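Local coordinates for protein phospholipase C-beta (PLC-beta) (PDB 3QR0) that belongs to the phospholipase C-beta family and combines PH, EF-hand-like, TIM-barrel and C2 domains in one chain, with a calcium ion bound in the barrel, at residues A659-D664 with L758-V763; K665-Y670 with V723-G728; K688-E693 with Y701-F706. All blocks are in the same frame, centred on the assembly; numbering follows the deposited sequence.

Contact 1: A659-D664 with L758-V763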
loop_
_atom_site.group_PDB
_atom_site.type_symbol
_atom_site.label_atom_id
_atom_site.label_comp_id
_atom_site.label_asym_id
_atom_site.label_seq_id
_atom_site.Cartn_x
_atom_site.Cartn_y
_atom_site.Cartn_z
ATOM N N ALA A 659 -5.453 20.842 -7.562
ATOM C CA ALA A 659 -4.331 19.918 -7.427
ATOM C C ALA A 659 -3.023 20.674 -7.558
ATOM O O ALA A 659 -2.983 21.751 -8.147
ATOM C CB ALA A 659 -4.413 18.807 -8.465
ATOM N N GLN A 660 -1.963 20.110 -6.985
ATOM C CA GLN A 660 -0.640 20.714 -7.023
ATOM C C GLN A 660 0.395 19.721 -7.531
ATOM O O GLN A 660 0.374 18.550 -7.156
ATOM C CB GLN A 660 -0.221 21.197 -5.634
ATOM C CG GLN A 660 -1.154 22.246 -5.022
ATOM C CD GLN A 660 -2.396 21.643 -4.404
ATOM O OE1 GLN A 660 -2.317 20.679 -3.635
ATOM N NE2 GLN A 660 -3.559 22.204 -4.738
ATOM N N PHE A 661 1.293 20.209 -8.383
ATOM C CA PHE A 661 2.481 19.471 -8.803
ATOM C C PHE A 661 2.161 18.100 -9.369
ATOM O O PHE A 661 2.787 17.111 -9.003
ATOM C CB PHE A 661 3.464 19.340 -7.639
ATOM C CG PHE A 661 3.876 20.650 -7.052
ATOM C CD1 PHE A 661 4.648 21.535 -7.786
ATOM C CD2 PHE A 661 3.500 20.998 -5.765
ATOM C CE1 PHE A 661 5.036 22.751 -7.246
ATOM C CE2 PHE A 661 3.890 22.204 -5.219
ATOM C CZ PHE A 661 4.655 23.084 -5.961
ATOM N N LEU A 662 1.180 18.046 -10.260
ATOM C CA LEU A 662 0.820 16.787 -10.903
ATOM C C LEU A 662 1.911 16.295 -11.846
ATOM O O LEU A 662 2.057 15.092 -12.039
ATOM C CB LEU A 662 -0.494 16.920 -11.670
ATOM C CG LEU A 662 -1.745 17.118 -10.821
ATOM C CD1 LEU A 662 -2.962 17.138 -11.733
ATOM C CD2 LEU A 662 -1.880 16.030 -9.749
ATOM N N SER A 663 2.672 17.219 -12.431
ATOM C CA SER A 663 3.652 16.854 -13.449
ATOM C C SER A 663 4.741 17.904 -13.650
ATOM O O SER A 663 4.558 19.085 -13.336
ATOM C CB SER A 663 2.934 16.609 -14.778
ATOM O OG SER A 663 3.862 16.335 -15.809
ATOM N N ASP A 664 5.866 17.457 -14.206
ATOM C CA ASP A 664 6.975 18.350 -14.559
ATOM C C ASP A 664 6.791 19.005 -15.938
ATOM O O ASP A 664 7.629 19.805 -16.365
ATOM C CB ASP A 664 8.326 17.614 -14.475
ATOM C CG ASP A 664 8.310 16.247 -15.152
ATOM O OD1 ASP A 664 7.553 16.057 -16.127
ATOM O OD2 ASP A 664 9.061 15.355 -14.698
ATOM N N LEU A 758 3.882 9.730 -4.851
ATOM C CA LEU A 758 4.385 10.485 -5.993
ATOM C C LEU A 758 5.331 11.590 -5.531
ATOM O O LEU A 758 6.215 11.994 -6.278
ATOM C CB LEU A 758 3.232 11.117 -6.788
ATOM C CG LEU A 758 2.641 10.296 -7.928
ATOM C CD1 LEU A 758 1.994 9.050 -7.393
ATOM C CD2 LEU A 758 1.644 11.138 -8.721
ATOM N N GLY A 759 5.116 12.092 -4.318
ATOM C CA GLY A 759 5.870 13.225 -3.785
ATOM C C GLY A 759 4.954 14.422 -3.589
ATOM O O GLY A 759 3.953 14.342 -2.870
ATOM N N LEU A 760 5.282 15.527 -4.249
ATOM C CA LEU A 760 4.507 16.764 -4.121
ATOM C C LEU A 760 3.101 16.680 -4.720
ATOM O O LEU A 760 2.221 17.446 -4.320
ATOM C CB LEU A 760 5.267 17.929 -4.767
ATOM C CG LEU A 760 6.475 18.452 -3.987
ATOM C CD1 LEU A 760 7.316 19.376 -4.857
ATOM C CD2 LEU A 760 6.007 19.169 -2.745
ATOM N N ALA A 761 2.886 15.767 -5.670
ATOM C CA ALA A 761 1.593 15.658 -6.353
ATOM C C ALA A 761 0.477 15.441 -5.343
ATOM O O ALA A 761 0.501 14.470 -4.582
ATOM C CB ALA A 761 1.608 14.528 -7.394
ATOM N N SER A 762 -0.488 16.359 -5.331
ATOM C CA SER A 762 -1.564 16.355 -4.347
ATOM C C SER A 762 -2.862 16.890 -4.939
ATOM O O SER A 762 -2.843 17.694 -5.865
ATOM C CB SER A 762 -1.198 17.229 -3.144
ATOM O OG SER A 762 0.064 16.878 -2.596
ATOM N N VAL A 763 -3.977 16.423 -4.392
ATOM C CA VAL A 763 -5.286 17.015 -4.653
ATOM C C VAL A 763 -5.719 17.735 -3.381
ATOM O O VAL A 763 -5.499 17.233 -2.275
ATOM C CB VAL A 763 -6.324 15.945 -5.057
ATOM C CG1 VAL A 763 -7.750 16.507 -5.012
ATOM C CG2 VAL A 763 -6.016 15.417 -6.455
#
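Phe661 and Leu760 both set CG beside the backbone N and anti to the carbonyl carbon (chi1 -57° and -74°), so their side chains leave adjacent chains side by side and point the same way. They touch first at the root, where CB of Phe661 lies 3.7 Å from CB of Leu760. Farther out, the CD1 methyl of Leu760 sits over one face of the Phe661 ring, 4.3 Å from its centroid and almost on the ring normal, a CH-pi contact suited to a branched aliphatic chain beside a flat ring. Leu760 also packs on Trp155 and Leu158, and Phe661 on Leu226, which joins this end of the C2 domain to the EF-hand region.

Next to the pair, strands 650-660 and 761-771 run antiparallel. Gln660 and Ser762 form the hydrogen-bonded pair: Gln660 N donates to Ser762 O at 2.8 Å, and Ser762 N returns a bond to Gln660 O at 3.0 Å. Both donors lie in the carbonyl planes. Next to them Ala659 faces Val763 in a non-hydrogen-bonded pair, and these apolar side chains share one face of the sheet, where Val763 meets Val723 of the other sheet. Gln660 O also takes a CA-H contact from Ala761 CA at 3.2 Å. At the corner of the chain, Ser762 OG reaches back to Leu760 O at 2.8 Å, approaching from above the carbonyl plane. The Gln660 chain bends at chi2 (80°) and brings OE1 within 3.7 Å of Ser762 CB, while Gln151 NE2 donates a hydrogen bond to OE1. The chemistry is thus divided: regular backbone bonds fix the strand register, a short serine bond braces the corner, and apolar side chains, with one hydrogen bond between side-chain amides, join the strand ends to helix 151-165 and its surroundings.

Contact 2: K665-Y670 with V723-G728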
loop_
_atom_site.group_PDB
_atom_site.type_symbol
_atom_site.label_atom_id
_atom_site.label_comp_id
_atom_site.label_asym_id
_atom_site.label_seq_id
_atom_site.Cartn_x
_atom_site.Cartn_y
_atom_site.Cartn_z
ATOM N N LYS A 665 5.700 18.664 -16.625
ATOM C CA LYS A 665 5.335 19.296 -17.897
ATOM C C LYS A 665 3.894 19.799 -17.844
ATOM O O LYS A 665 3.144 19.460 -16.929
ATOM C CB LYS A 665 5.533 18.327 -19.072
ATOM C CG LYS A 665 4.907 16.945 -18.884
ATOM C CD LYS A 665 5.095 16.065 -20.118
ATOM C CE LYS A 665 4.399 14.711 -19.958
ATOM N NZ LYS A 665 4.148 14.047 -21.276
ATOM N N GLN A 666 3.518 20.623 -18.820
ATOM C CA GLN A 666 2.163 21.177 -18.885
ATOM C C GLN A 666 1.189 20.138 -19.425
ATOM O O GLN A 666 1.027 20.010 -20.640
ATOM C CB GLN A 666 2.112 22.441 -19.757
ATOM C CG GLN A 666 2.509 23.713 -19.026
ATOM C CD GLN A 666 2.248 24.970 -19.835
ATOM O OE1 GLN A 666 2.095 24.922 -21.058
ATOM N NE2 GLN A 666 2.190 26.106 -19.152
ATOM N N ILE A 667 0.540 19.412 -18.519
ATOM C CA ILE A 667 -0.459 18.407 -18.886
ATOM C C ILE A 667 -1.878 18.946 -18.727
ATOM O O ILE A 667 -2.101 19.964 -18.066
ATOM C CB ILE A 667 -0.322 17.115 -18.035
ATOM C CG1 ILE A 667 -0.520 17.408 -16.541
ATOM C CG2 ILE A 667 1.036 16.470 -18.265
ATOM C CD1 ILE A 667 -0.931 16.200 -15.734
ATOM N N SER A 668 -2.827 18.261 -19.355
ATOM C CA SER A 668 -4.247 18.484 -19.117
ATOM C C SER A 668 -4.727 17.339 -18.230
ATOM O O SER A 668 -4.373 16.186 -18.474
ATOM C CB SER A 668 -5.018 18.502 -20.435
ATOM O OG SER A 668 -4.524 19.521 -21.290
ATOM N N SER A 669 -5.505 17.645 -17.197
ATOM C CA SER A 669 -5.890 16.633 -16.211
ATOM C C SER A 669 -7.351 16.696 -15.801
ATOM O O SER A 669 -8.023 17.709 -15.983
ATOM C CB SER A 669 -5.030 16.768 -14.956
ATOM O OG SER A 669 -5.354 17.945 -14.237
ATOM N N TYR A 670 -7.825 15.586 -15.243
ATOM C CA TYR A 670 -9.105 15.543 -14.557
ATOM C C TYR A 670 -9.021 14.602 -13.360
ATOM O O TYR A 670 -8.067 13.828 -13.219
ATOM C CB TYR A 670 -10.243 15.134 -15.510
ATOM C CG TYR A 670 -10.108 13.761 -16.139
ATOM C CD1 TYR A 670 -10.484 12.614 -15.444
ATOM C CD2 TYR A 670 -9.632 13.610 -17.439
ATOM C CE1 TYR A 670 -10.374 11.352 -16.018
ATOM C CE2 TYR A 670 -9.522 12.347 -18.026
ATOM C CZ TYR A 670 -9.895 11.224 -17.310
ATOM O OH TYR A 670 -9.779 9.969 -17.871
ATOM N N VAL A 723 -6.520 10.588 -10.245
ATOM C CA VAL A 723 -6.173 11.683 -11.139
ATOM C C VAL A 723 -5.576 11.113 -12.420
ATOM O O VAL A 723 -4.687 10.260 -12.368
ATOM C CB VAL A 723 -5.182 12.668 -10.497
ATOM C CG1 VAL A 723 -4.953 13.854 -11.425
ATOM C CG2 VAL A 723 -5.687 13.138 -9.126
ATOM N N SER A 724 -6.068 11.597 -13.558
ATOM C CA SER A 724 -5.632 11.130 -14.874
ATOM C C SER A 724 -5.344 12.290 -15.816
ATOM O O SER A 724 -5.890 13.383 -15.658
ATOM C CB SER A 724 -6.719 10.250 -15.500
ATOM O OG SER A 724 -7.027 9.142 -14.673
ATOM N N GLU A 725 -4.486 12.046 -16.805
ATOM C CA GLU A 725 -4.340 12.969 -17.925
ATOM C C GLU A 725 -5.611 12.879 -18.771
ATOM O O GLU A 725 -6.368 11.908 -18.656
ATOM C CB GLU A 725 -3.104 12.636 -18.765
ATOM C CG GLU A 725 -1.791 12.709 -17.983
ATOM C CD GLU A 725 -0.549 12.727 -18.870
ATOM O OE1 GLU A 725 -0.583 13.342 -19.956
ATOM O OE2 GLU A 725 0.475 12.142 -18.464
ATOM N N GLU A 726 -5.848 13.886 -19.611
ATOM C CA GLU A 726 -7.054 13.930 -20.447
ATOM C C GLU A 726 -7.222 12.685 -21.315
ATOM O O GLU A 726 -8.346 12.235 -21.539
ATOM C CB GLU A 726 -7.064 15.176 -21.337
ATOM C CG GLU A 726 -8.227 15.206 -22.334
ATOM C CD GLU A 726 -8.411 16.550 -23.012
ATOM O OE1 GLU A 726 -7.450 17.349 -23.047
ATOM O OE2 GLU A 726 -9.525 16.798 -23.531
ATOM N N ASN A 727 -6.111 12.133 -21.802
ATOM C CA ASN A 727 -6.154 10.921 -22.625
ATOM C C ASN A 727 -6.407 9.641 -21.814
ATOM O O ASN A 727 -6.438 8.550 -22.378
ATOM C CB ASN A 727 -4.872 10.788 -23.461
ATOM C CG ASN A 727 -3.694 10.253 -22.663
ATOM O OD1 ASN A 727 -3.499 10.602 -21.498
ATOM N ND2 ASN A 727 -2.899 9.394 -23.296
ATOM N N GLY A 728 -6.588 9.781 -20.501
ATOM C CA GLY A 728 -6.901 8.657 -19.633
ATOM C C GLY A 728 -5.689 8.044 -18.956
ATOM O O GLY A 728 -5.829 7.068 -18.228
HETATM O O HOH W 1 -1.979 15.987 -20.991
#
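In the C2 beta-sandwich, strands 669-676 and 718-725 are antiparallel neighbours within one four-stranded sheet, and this contact lies where the first begins and the second ends. Tyr670 and Ser724 form the hydrogen-bonded pair. Tyr670 N donates to Ser724 O at 3.0 Å and Ser724 N donates to Tyr670 O at 3.0 Å, each donor lying nearly along the C=O axis.

The Tyr670 side chain takes the crowded position between the backbone N and the carbonyl carbon (chi1 61°), which lays its ring across the neighbouring strand. Ser724 CB then comes over one face, 4.2 Å from the ring centroid, a CH-pi contact that sets the small serine side chain against the ring. The ring's edge meets Glu726 O in its plane, and its OH rests 3.6 Å from Gly728 CA, while Lys688 makes a cation-pi contact with the ring. Glu726 and Gly728 belong to a type I turn, Glu725 to Gly728, closed by Gly728 N to Glu725 O and joining strand 718-725 to strand 730-737 in a beta hairpin. Gly728 has a positive phi (95°), and at its backbone angles a side chain would crowd the preceding carbonyl, which suits glycine to this place.

Where the strand pairing gives out, Glu726 N still donates to Ser668 O at 3.0 Å, but the bond is bent (140°) and comes from above the carbonyl plane. Glu725 extends its chain beyond CG and crosses Ile667 at about a right angle, with Ile667 CG2 against its carboxylate. A water links the two segments here, accepting from Ser668 N at 2.9 Å and donating to Glu725 OE1 at 3.2 Å. Lys665 NZ stands 5.0 Å from the same OE1, close enough that its charge may help keep the carboxylate ionised.

Contact 3: K688-E693 with Y701-F706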
loop_
_atom_site.group_PDB
_atom_site.type_symbol
_atom_site.label_atom_id
_atom_site.label_comp_id
_atom_site.label_asym_id
_atom_site.label_seq_id
_atom_site.Cartn_x
_atom_site.Cartn_y
_atom_site.Cartn_z
ATOM N N LYS A 688 -16.652 12.721 -12.411
ATOM C CA LYS A 688 -15.454 13.167 -13.108
ATOM C C LYS A 688 -15.457 14.690 -13.189
ATOM O O LYS A 688 -16.465 15.275 -13.564
ATOM C CB LYS A 688 -15.437 12.564 -14.513
ATOM C CG LYS A 688 -14.254 12.971 -15.378
ATOM C CD LYS A 688 -14.311 12.265 -16.724
ATOM C CE LYS A 688 -13.459 12.960 -17.760
ATOM N NZ LYS A 688 -13.425 12.184 -19.031
ATOM N N THR A 689 -14.336 15.325 -12.849
ATOM C CA THR A 689 -14.229 16.780 -12.926
ATOM C C THR A 689 -14.105 17.242 -14.365
ATOM O O THR A 689 -13.864 16.443 -15.264
ATOM C CB THR A 689 -12.983 17.324 -12.185
ATOM O OG1 THR A 689 -11.791 16.833 -12.818
ATOM C CG2 THR A 689 -13.000 16.917 -10.715
ATOM N N LYS A 690 -14.253 18.544 -14.561
ATOM C CA LYS A 690 -13.843 19.181 -15.795
ATOM C C LYS A 690 -12.341 18.985 -16.017
ATOM O O LYS A 690 -11.589 18.693 -15.083
ATOM C CB LYS A 690 -14.174 20.681 -15.768
ATOM C CG LYS A 690 -13.396 21.501 -14.721
ATOM C CD LYS A 690 -13.751 22.993 -14.790
ATOM C CE LYS A 690 -15.142 23.292 -14.239
ATOM N NZ LYS A 690 -15.283 22.903 -12.807
ATOM N N ILE A 691 -11.913 19.168 -17.258
ATOM C CA ILE A 691 -10.503 19.114 -17.604
ATOM C C ILE A 691 -9.880 20.495 -17.441
ATOM O O ILE A 691 -10.411 21.484 -17.938
ATOM C CB ILE A 691 -10.295 18.638 -19.049
ATOM C CG1 ILE A 691 -10.593 17.138 -19.155
ATOM C CG2 ILE A 691 -8.865 18.938 -19.511
ATOM C CD1 ILE A 691 -10.871 16.668 -20.568
ATOM N N ILE A 692 -8.755 20.563 -16.738
ATOM C CA ILE A 692 -7.972 21.786 -16.712
ATOM C C ILE A 692 -6.819 21.583 -17.679
ATOM O O ILE A 692 -6.015 20.661 -17.514
ATOM C CB ILE A 692 -7.476 22.127 -15.298
ATOM C CG1 ILE A 692 -8.670 22.372 -14.365
ATOM C CG2 ILE A 692 -6.589 23.362 -15.333
ATOM C CD1 ILE A 692 -9.517 23.598 -14.745
ATOM N N GLU A 693 -6.762 22.430 -18.702
ATOM C CA GLU A 693 -5.825 22.258 -19.805
ATOM C C GLU A 693 -4.480 22.920 -19.521
ATOM O O GLU A 693 -4.425 24.003 -18.932
ATOM C CB GLU A 693 -6.419 22.838 -21.096
ATOM C CG GLU A 693 -7.677 22.117 -21.567
ATOM C CD GLU A 693 -8.205 22.625 -22.898
ATOM O OE1 GLU A 693 -7.973 23.812 -23.233
ATOM O OE2 GLU A 693 -8.871 21.834 -23.606
ATOM N N TYR A 701 -9.771 23.109 -10.353
ATOM C CA TYR A 701 -10.971 22.466 -10.901
ATOM C C TYR A 701 -12.238 23.165 -10.424
ATOM O O TYR A 701 -13.153 23.400 -11.213
ATOM C CB TYR A 701 -11.032 20.978 -10.527
ATOM C CG TYR A 701 -9.770 20.215 -10.855
ATOM C CD1 TYR A 701 -9.504 19.781 -12.157
ATOM C CD2 TYR A 701 -8.834 19.943 -9.870
ATOM C CE1 TYR A 701 -8.335 19.085 -12.454
ATOM C CE2 TYR A 701 -7.668 19.251 -10.158
ATOM C CZ TYR A 701 -7.421 18.826 -11.447
ATOM O OH TYR A 701 -6.255 18.143 -11.713
ATOM N N ASP A 702 -12.281 23.494 -9.132
ATOM C CA ASP A 702 -13.449 24.114 -8.517
ATOM C C ASP A 702 -14.725 23.393 -8.955
ATOM O O ASP A 702 -15.652 24.001 -9.501
ATOM C CB ASP A 702 -13.508 25.603 -8.880
ATOM C CG ASP A 702 -14.574 26.355 -8.105
ATOM O OD1 ASP A 702 -14.884 25.966 -6.961
ATOM O OD2 ASP A 702 -15.099 27.340 -8.646
ATOM N N GLU A 703 -14.752 22.087 -8.726
ATOM C CA GLU A 703 -15.835 21.245 -9.216
ATOM C C GLU A 703 -16.981 21.218 -8.223
ATOM O O GLU A 703 -16.759 21.242 -7.016
ATOM C CB GLU A 703 -15.336 19.820 -9.457
ATOM C CG GLU A 703 -16.283 18.946 -10.276
ATOM C CD GLU A 703 -16.458 19.426 -11.710
ATOM O OE1 GLU A 703 -15.498 19.979 -12.289
ATOM O OE2 GLU A 703 -17.566 19.242 -12.262
ATOM N N LYS A 704 -18.205 21.176 -8.742
ATOM C CA LYS A 704 -19.382 20.963 -7.914
ATOM C C LYS A 704 -19.205 19.659 -7.133
ATOM O O LYS A 704 -18.646 18.688 -7.648
ATOM C CB LYS A 704 -20.642 20.907 -8.786
ATOM C CG LYS A 704 -21.940 20.591 -8.037
ATOM C CD LYS A 704 -22.288 21.670 -7.014
ATOM C CE LYS A 704 -23.494 21.288 -6.162
ATOM N NZ LYS A 704 -23.577 22.118 -4.917
ATOM N N VAL A 705 -19.676 19.648 -5.889
ATOM C CA VAL A 705 -19.473 18.509 -4.998
ATOM C C VAL A 705 -20.048 17.198 -5.552
ATOM O O VAL A 705 -21.108 17.188 -6.188
ATOM C CB VAL A 705 -20.071 18.787 -3.594
ATOM C CG1 VAL A 705 -21.583 18.990 -3.671
ATOM C CG2 VAL A 705 -19.719 17.669 -2.636
ATOM N N PHE A 706 -19.318 16.108 -5.325
ATOM C CA PHE A 706 -19.783 14.763 -5.629
ATOM C C PHE A 706 -20.415 14.185 -4.360
ATOM O O PHE A 706 -19.757 14.091 -3.330
ATOM C CB PHE A 706 -18.621 13.856 -6.053
ATOM C CG PHE A 706 -17.852 14.331 -7.265
ATOM C CD1 PHE A 706 -16.463 14.207 -7.305
ATOM C CD2 PHE A 706 -18.499 14.862 -8.372
ATOM C CE1 PHE A 706 -15.741 14.617 -8.425
ATOM C CE2 PHE A 706 -17.781 15.275 -9.491
ATOM C CZ PHE A 706 -16.403 15.155 -9.514
#
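Segments 688-693 and 701-706 pass in opposite directions without regular strand pairing, drawing within 6.0 Å between the CA atoms of Thr689 and Glu703. Glu703, its CG anti to the backbone N and its chain bent at chi2, presents OE1 to two donors. Lys690 N meets it at 3.0 Å in an almost straight bond (172°), and Lys690 NZ forms a salt bridge to it, also at 3.0 Å; both come from above the carboxylate plane. Lysine can reach back in this way because its chain bends at chi3 and chi4, which also takes NZ to Tyr701 O at 2.7 Å, in the carbonyl plane. Two N-H donors on one oxygen would be expected to favour the charged carboxylate.

The two branches of Thr689 do different work: OG1 donates to Lys690 O in its own segment and accepts from Val671 N of strand 669-676, while CG2 packs on CB and CG of Glu703. Ile692 CG1 lies 3.5 Å from Tyr701 CD1, and the tyrosine hydroxyl runs on inward to bond with Ser669 OG. At the other end the Phe706 tip, CZ, comes 3.8 Å from Lys688 N. Strand 686-688 belongs to one sheet of the C2 beta-sandwich and strand 706-711 to the other, so the contact braces a crossover loop between the two sheets.

In the fold
All three contacts lie in the C2 domain and are nested along the chain: contact 3 falls inside the loop closed by contact 2, which falls inside that closed by contact 1. Contact 1 pairs strands of one four-stranded sheet, contact 2 pairs strands of the other, and contact 3 belongs to the connection between them. The centres of contacts 1 and 2 are about 12 Å apart, as are those of contacts 2 and 3, with about 16 Å between contacts 1 and 3. Leu662 bridges all three, packing on Val723 and Tyr701. One end of the sandwich is thereby knit together, apart from the calcium site, whose ligands come from the barrel.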